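Local coordinates for A207R protein, arginine decarboxylase (Paramecium bursaria Chlorella virus 1, PDB 2NV9) that decarboxylates arginine with the help of pyridoxal 5'-phosphate, as a viral enzyme of the eukaryotic-like ornithine decarboxylase family, at residues G106-T111 / H125-M130; D310-V315 / A335-H340. The protein carries 1 engineered substitution. All coordinates share one frame; numbering follows the deposited sequence.

Contact 1 (G106-T111 / H125-M130); sequences GVDIAT and HPNCKM
His125 NE2 donates to Val107 O over 2.9 Å, and at 167° on the hydrogen the bond is nearly straight. The acceptor lies 3° out of the imidazole plane, so the ring uses its edge, while the donor is tilted 26° from the carbonyl plane of Val107. At the same edge Asp108 OD1 comes within 3.3 Å of His125 CE1, its carboxylate plane steeply inclined to the ring. Beyond this pair the backbones run as parallel strands, Ile109 beside Lys129 and Ala110 beside Met130. Lys129 N gives its hydrogen to Asp108 O at 2.7 Å, from above the carbonyl plane, and Ala110 N returns a bond to Lys129 O at 3.1 Å. Ala110 and Met130 share one side of the sheet: the Ala110 CB methyl meets Cys128 SG at 3.8 Å and also Met130 CE, which a chain bent at chi2 and chi3 brings over the neighbouring strand.

A type I turn from His125 to Cys128 places the imidazole, setting Cys128 CB over the centre of one ring face, 3.4 Å above its plane. Just after the turn, the Lys129 chain, bent at chi2 and chi4, folds NZ back onto Asn127 O at 2.8 Å. Helix 96-105 ends in a Schellman motif with Gly106 at C-prime, which leads into Val107, and strand 87-89 borders 109-112 on its other side.

The contact thus closes a right-handed beta-alpha-beta unit of the TIM-type barrel, strand 109-112, helix 115-124, strand 129-133. The NE2-H bond to Val107 O ties the loop leading into strand 109-112 to the turn leading into strand 129-133; separately, the Asp108 carboxylate beside CE1 may raise the proton affinity of the imidazole.

Contact 2 (D310-V315 / A335-H340); sequences DDEEYV and ALPELH
Tyr314 lays one face of its ring against Pro337, whose CD stands 3.8 Å from the ring centroid and 12° off the normal, a CH-pi contact. With CG anti to the carbonyl carbon (chi1 -75°), the ring extends alongside the proline. Next to this packing the two strands are joined by a reciprocal pair of backbone bonds: Val315 N to Leu336 O at 2.7 Å, and Leu336 N to Val315 O at 3.1 Å. Both are nearly straight. Val315 and Leu336, buried like Pro337, send their side chains to the same side, and Val315 CG2 approaches Glu338 CA at 4.1 Å.

The solvent side, with exposed Glu313, Tyr314 and Ala335, is looser, Tyr314 CD2 passing Ala335 CB at 4.1 Å. Glu312 makes a close but unfavourable contact: crossing Pro337 at about a right angle, it buries OE1 3.0 Å from Pro337 CB with no partner in the model, a distance short enough to be doubtful. Glu338 turns its carboxylate elsewhere, to a salt bridge with Lys271.

Proline has no amide hydrogen to offer, so the antiparallel hairpin 314-320/331-337 is held here by the Val315-Leu336 bonds, and beyond them by aromatic and aliphatic contact.

In the fold
Contact 1 closes before contact 2 opens along the chain, and the two lie on opposite sides of its centre, their own centres 56 Å apart and nearest atoms about 42 Å apart, without touching. They belong to different sheets. Contact 1 joins neighbouring strands 109-112 and 129-133 of the parallel barrel sheet in the pyridoxal-binding domain, where the side chain of Thr111 comes about 6 Å from the bound pyridoxal phosphate. Contact 2 sits in the mixed sheet, on the hairpin 314-320/331-337, away from the annotated sites. Contact 1 thus helps build the barrel wall close to the cofactor, whereas contact 2 fixes the base of a hairpin in the separate beta domain, remote from it.

Contact 1 (G106-T111 / H125-M130)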
loop_
_atom_site.group_PDB
_atom_site.type_symbol
_atom_site.label_atom_id
_atom_site.label_comp_id
_atom_site.label_asym_id
_atom_site.label_seq_id
_atom_site.Cartn_x
_atom_site.Cartn_y
_atom_site.Cartn_z
ATOM N N GLY B 106 -7.264 -29.922 4.126
ATOM C CA GLY B 106 -8.681 -30.287 4.372
ATOM C C GLY B 106 -9.688 -29.139 4.094
ATOM O O GLY B 106 -10.848 -29.191 4.505
ATOM N N VAL B 107 -9.216 -28.105 3.409
ATOM C CA VAL B 107 -10.063 -26.985 3.090
ATOM C C VAL B 107 -10.769 -27.419 1.799
ATOM O O VAL B 107 -10.140 -27.435 0.724
ATOM C CB VAL B 107 -9.275 -25.666 2.924
ATOM C CG1 VAL B 107 -10.244 -24.578 2.473
ATOM C CG2 VAL B 107 -8.625 -25.246 4.235
ATOM N N ASP B 108 -12.031 -27.838 1.948
ATOM C CA ASP B 108 -12.772 -28.601 0.915
ATOM C C ASP B 108 -14.069 -27.914 0.444
ATOM O O ASP B 108 -14.960 -28.539 -0.172
ATOM C CB ASP B 108 -13.071 -30.039 1.405
ATOM C CG ASP B 108 -11.806 -30.837 1.744
ATOM O OD1 ASP B 108 -10.699 -30.436 1.326
ATOM O OD2 ASP B 108 -11.950 -31.886 2.418
ATOM N N ILE B 109 -14.165 -26.611 0.731
ATOM C CA ILE B 109 -15.206 -25.743 0.191
ATOM C C ILE B 109 -14.546 -24.459 -0.356
ATOM O O ILE B 109 -13.725 -23.845 0.326
ATOM C CB ILE B 109 -16.247 -25.284 1.251
ATOM C CG1 ILE B 109 -16.947 -26.470 1.898
ATOM C CG2 ILE B 109 -17.330 -24.396 0.602
ATOM C CD1 ILE B 109 -16.134 -27.091 2.912
ATOM N N ALA B 110 -14.911 -24.078 -1.578
ATOM C CA ALA B 110 -14.379 -22.854 -2.210
ATOM C C ALA B 110 -15.392 -22.231 -3.164
ATOM O O ALA B 110 -16.354 -22.889 -3.565
ATOM C CB ALA B 110 -13.092 -23.155 -2.968
ATOM N N THR B 111 -15.124 -20.990 -3.581
ATOM C CA THR B 111 -15.991 -20.311 -4.561
ATOM C C THR B 111 -15.374 -20.331 -5.975
ATOM O O THR B 111 -14.169 -20.553 -6.147
ATOM C CB THR B 111 -16.250 -18.826 -4.135
ATOM O OG1 THR B 111 -14.999 -18.133 -4.060
ATOM C CG2 THR B 111 -16.930 -18.769 -2.790
ATOM N N HIS B 125 -8.156 -30.528 -7.190
ATOM C CA HIS B 125 -8.936 -30.665 -5.958
ATOM C C HIS B 125 -10.373 -31.115 -6.286
ATOM O O HIS B 125 -11.348 -30.412 -5.950
ATOM C CB HIS B 125 -8.891 -29.334 -5.183
ATOM C CG HIS B 125 -9.291 -29.438 -3.742
ATOM N ND1 HIS B 125 -9.732 -30.614 -3.167
ATOM C CD2 HIS B 125 -9.332 -28.501 -2.769
ATOM C CE1 HIS B 125 -9.984 -30.399 -1.883
ATOM N NE2 HIS B 125 -9.774 -29.117 -1.626
ATOM N N PRO B 126 -10.510 -32.288 -6.966
ATOM C CA PRO B 126 -11.818 -32.648 -7.533
ATOM C C PRO B 126 -12.899 -32.916 -6.468
ATOM O O PRO B 126 -14.081 -32.867 -6.790
ATOM C CB PRO B 126 -11.515 -33.883 -8.407
ATOM C CG PRO B 126 -10.278 -34.513 -7.740
ATOM C CD PRO B 126 -9.484 -33.322 -7.243
ATOM N N ASN B 127 -12.477 -33.132 -5.217
ATOM C CA ASN B 127 -13.386 -33.348 -4.092
ATOM C C ASN B 127 -13.892 -32.051 -3.451
ATOM O O ASN B 127 -14.805 -32.076 -2.638
ATOM C CB ASN B 127 -12.763 -34.268 -3.024
ATOM C CG ASN B 127 -13.752 -34.666 -1.927
ATOM O OD1 ASN B 127 -14.794 -35.253 -2.197
ATOM N ND2 ASN B 127 -13.424 -34.329 -0.684
ATOM N N CYS B 128 -13.333 -30.916 -3.856
ATOM C CA CYS B 128 -13.708 -29.645 -3.293
ATOM C C CYS B 128 -15.182 -29.293 -3.632
ATOM O O CYS B 128 -15.597 -29.356 -4.787
ATOM C CB CYS B 128 -12.722 -28.534 -3.750
ATOM S SG CYS B 128 -12.938 -26.964 -2.864
ATOM N N LYS B 129 -15.972 -28.983 -2.615
ATOM C CA LYS B 129 -17.350 -28.596 -2.827
ATOM C C LYS B 129 -17.390 -27.112 -3.259
ATOM O O LYS B 129 -16.783 -26.271 -2.618
ATOM C CB LYS B 129 -18.190 -28.786 -1.553
ATOM C CG LYS B 129 -18.044 -30.185 -0.847
ATOM C CD LYS B 129 -18.389 -31.286 -1.772
ATOM C CE LYS B 129 -18.266 -32.695 -1.092
ATOM N NZ LYS B 129 -16.839 -33.060 -0.956
ATOM N N MET B 130 -18.146 -26.805 -4.297
ATOM C CA MET B 130 -18.059 -25.464 -4.910
ATOM C C MET B 130 -19.265 -24.545 -4.658
ATOM O O MET B 130 -20.433 -24.962 -4.711
ATOM C CB MET B 130 -17.715 -25.580 -6.401
ATOM C CG MET B 130 -16.432 -26.404 -6.731
ATOM S SD MET B 130 -14.926 -25.822 -5.858
ATOM C CE MET B 130 -14.896 -24.111 -6.530
#

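Contact 2 (D310-V315 / A335-H340)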
loop_
_atom_site.group_PDB
_atom_site.type_symbol
_atom_site.label_atom_id
_atom_site.label_comp_id
_atom_site.label_asym_id
_atom_site.label_seq_id
_atom_site.Cartn_x
_atom_site.Cartn_y
_atom_site.Cartn_z
ATOM N N ASP B 310 -12.640 23.394 28.453
ATOM C CA ASP B 310 -13.858 23.290 27.633
ATOM C C ASP B 310 -14.088 24.445 26.638
ATOM O O ASP B 310 -14.890 24.304 25.706
ATOM C CB ASP B 310 -15.109 23.095 28.507
ATOM C CG ASP B 310 -15.193 21.695 29.127
ATOM O OD1 ASP B 310 -14.673 20.713 28.527
ATOM O OD2 ASP B 310 -15.807 21.573 30.225
ATOM N N ASP B 311 -13.405 25.569 26.844
ATOM C CA ASP B 311 -13.515 26.711 25.952
ATOM C C ASP B 311 -12.243 26.903 25.104
ATOM O O ASP B 311 -12.061 27.935 24.464
ATOM C CB ASP B 311 -13.773 27.971 26.776
ATOM C CG ASP B 311 -12.634 28.282 27.726
ATOM O OD1 ASP B 311 -11.932 27.327 28.152
ATOM O OD2 ASP B 311 -12.434 29.481 28.051
ATOM N N GLU B 312 -11.359 25.917 25.123
ATOM C CA GLU B 312 -10.099 26.021 24.422
ATOM C C GLU B 312 -10.389 26.172 22.915
ATOM O O GLU B 312 -11.191 25.430 22.341
ATOM C CB GLU B 312 -9.277 24.775 24.707
ATOM C CG GLU B 312 -7.782 24.997 24.925
ATOM C CD GLU B 312 -7.021 24.364 23.850
ATOM O OE1 GLU B 312 -7.544 23.340 23.334
ATOM O OE2 GLU B 312 -5.959 24.859 23.498
ATOM N N GLU B 313 -9.721 27.156 22.313
ATOM C CA GLU B 313 -9.823 27.491 20.891
ATOM C C GLU B 313 -9.450 26.347 19.932
ATOM O O GLU B 313 -8.377 25.751 20.065
ATOM C CB GLU B 313 -8.893 28.683 20.617
ATOM C CG GLU B 313 -8.783 29.033 19.142
ATOM C CD GLU B 313 -7.751 30.106 18.856
ATOM O OE1 GLU B 313 -6.853 30.311 19.698
ATOM O OE2 GLU B 313 -7.828 30.768 17.787
ATOM N N TYR B 314 -10.319 26.037 18.965
ATOM C CA TYR B 314 -9.892 25.155 17.859
ATOM C C TYR B 314 -9.255 25.951 16.720
ATOM O O TYR B 314 -9.679 27.062 16.420
ATOM C CB TYR B 314 -11.040 24.292 17.322
ATOM C CG TYR B 314 -11.444 23.142 18.200
ATOM C CD1 TYR B 314 -11.325 23.204 19.593
ATOM C CD2 TYR B 314 -12.009 22.016 17.650
ATOM C CE1 TYR B 314 -11.705 22.142 20.405
ATOM C CE2 TYR B 314 -12.372 20.938 18.438
ATOM C CZ TYR B 314 -12.229 21.005 19.826
ATOM O OH TYR B 314 -12.640 19.924 20.586
ATOM N N VAL B 315 -8.265 25.350 16.073
ATOM C CA VAL B 315 -7.507 25.976 14.992
ATOM C C VAL B 315 -7.566 25.083 13.750
ATOM O O VAL B 315 -7.730 23.864 13.882
ATOM C CB VAL B 315 -6.029 26.284 15.419
ATOM C CG1 VAL B 315 -6.000 27.257 16.650
ATOM C CG2 VAL B 315 -5.192 24.985 15.663
ATOM N N ALA B 335 -10.683 20.861 12.309
ATOM C CA ALA B 335 -10.587 21.780 13.438
ATOM C C ALA B 335 -10.192 21.024 14.719
ATOM O O ALA B 335 -10.825 20.048 15.100
ATOM C CB ALA B 335 -11.919 22.599 13.640
ATOM N N LEU B 336 -9.131 21.500 15.367
ATOM C CA LEU B 336 -8.590 20.857 16.570
ATOM C C LEU B 336 -7.939 21.890 17.494
ATOM O O LEU B 336 -7.526 22.970 17.023
ATOM C CB LEU B 336 -7.514 19.817 16.191
ATOM C CG LEU B 336 -7.893 18.568 15.371
ATOM C CD1 LEU B 336 -6.646 17.822 14.944
ATOM C CD2 LEU B 336 -8.856 17.629 16.145
ATOM N N PRO B 337 -7.823 21.537 18.811
ATOM C CA PRO B 337 -6.967 22.298 19.719
ATOM C C PRO B 337 -5.558 22.309 19.146
ATOM O O PRO B 337 -5.208 21.381 18.450
ATOM C CB PRO B 337 -7.006 21.478 21.014
ATOM C CG PRO B 337 -8.238 20.683 20.944
ATOM C CD PRO B 337 -8.491 20.410 19.494
ATOM N N GLU B 338 -4.768 23.349 19.414
ATOM C CA GLU B 338 -3.375 23.383 18.944
ATOM C C GLU B 338 -2.682 22.146 19.515
ATOM O O GLU B 338 -2.901 21.794 20.665
ATOM C CB GLU B 338 -2.629 24.639 19.394
ATOM C CG GLU B 338 -1.187 24.712 18.850
ATOM C CD GLU B 338 -0.548 26.083 19.034
ATOM O OE1 GLU B 338 -1.231 26.969 19.589
ATOM O OE2 GLU B 338 0.607 26.283 18.589
ATOM N N LEU B 339 -1.913 21.485 18.667
ATOM C CA LEU B 339 -1.045 20.373 19.089
ATOM C C LEU B 339 0.408 20.824 19.160
ATOM O O LEU B 339 0.789 21.851 18.576
ATOM C CB LEU B 339 -1.175 19.174 18.142
ATOM C CG LEU B 339 -2.629 18.744 17.849
ATOM C CD1 LEU B 339 -2.705 17.647 16.784
ATOM C CD2 LEU B 339 -3.329 18.346 19.119
ATOM N N HIS B 340 1.205 20.010 19.857
ATOM C CA HIS B 340 2.646 20.211 20.016
ATOM C C HIS B 340 3.395 18.904 19.802
ATOM O O HIS B 340 2.868 17.824 20.045
ATOM C CB HIS B 340 2.936 20.775 21.410
ATOM C CG HIS B 340 2.173 22.026 21.710
ATOM N ND1 HIS B 340 1.042 22.040 22.499
ATOM C CD2 HIS B 340 2.368 23.303 21.313
ATOM C CE1 HIS B 340 0.573 23.273 22.574
ATOM N NE2 HIS B 340 1.359 24.058 21.863
#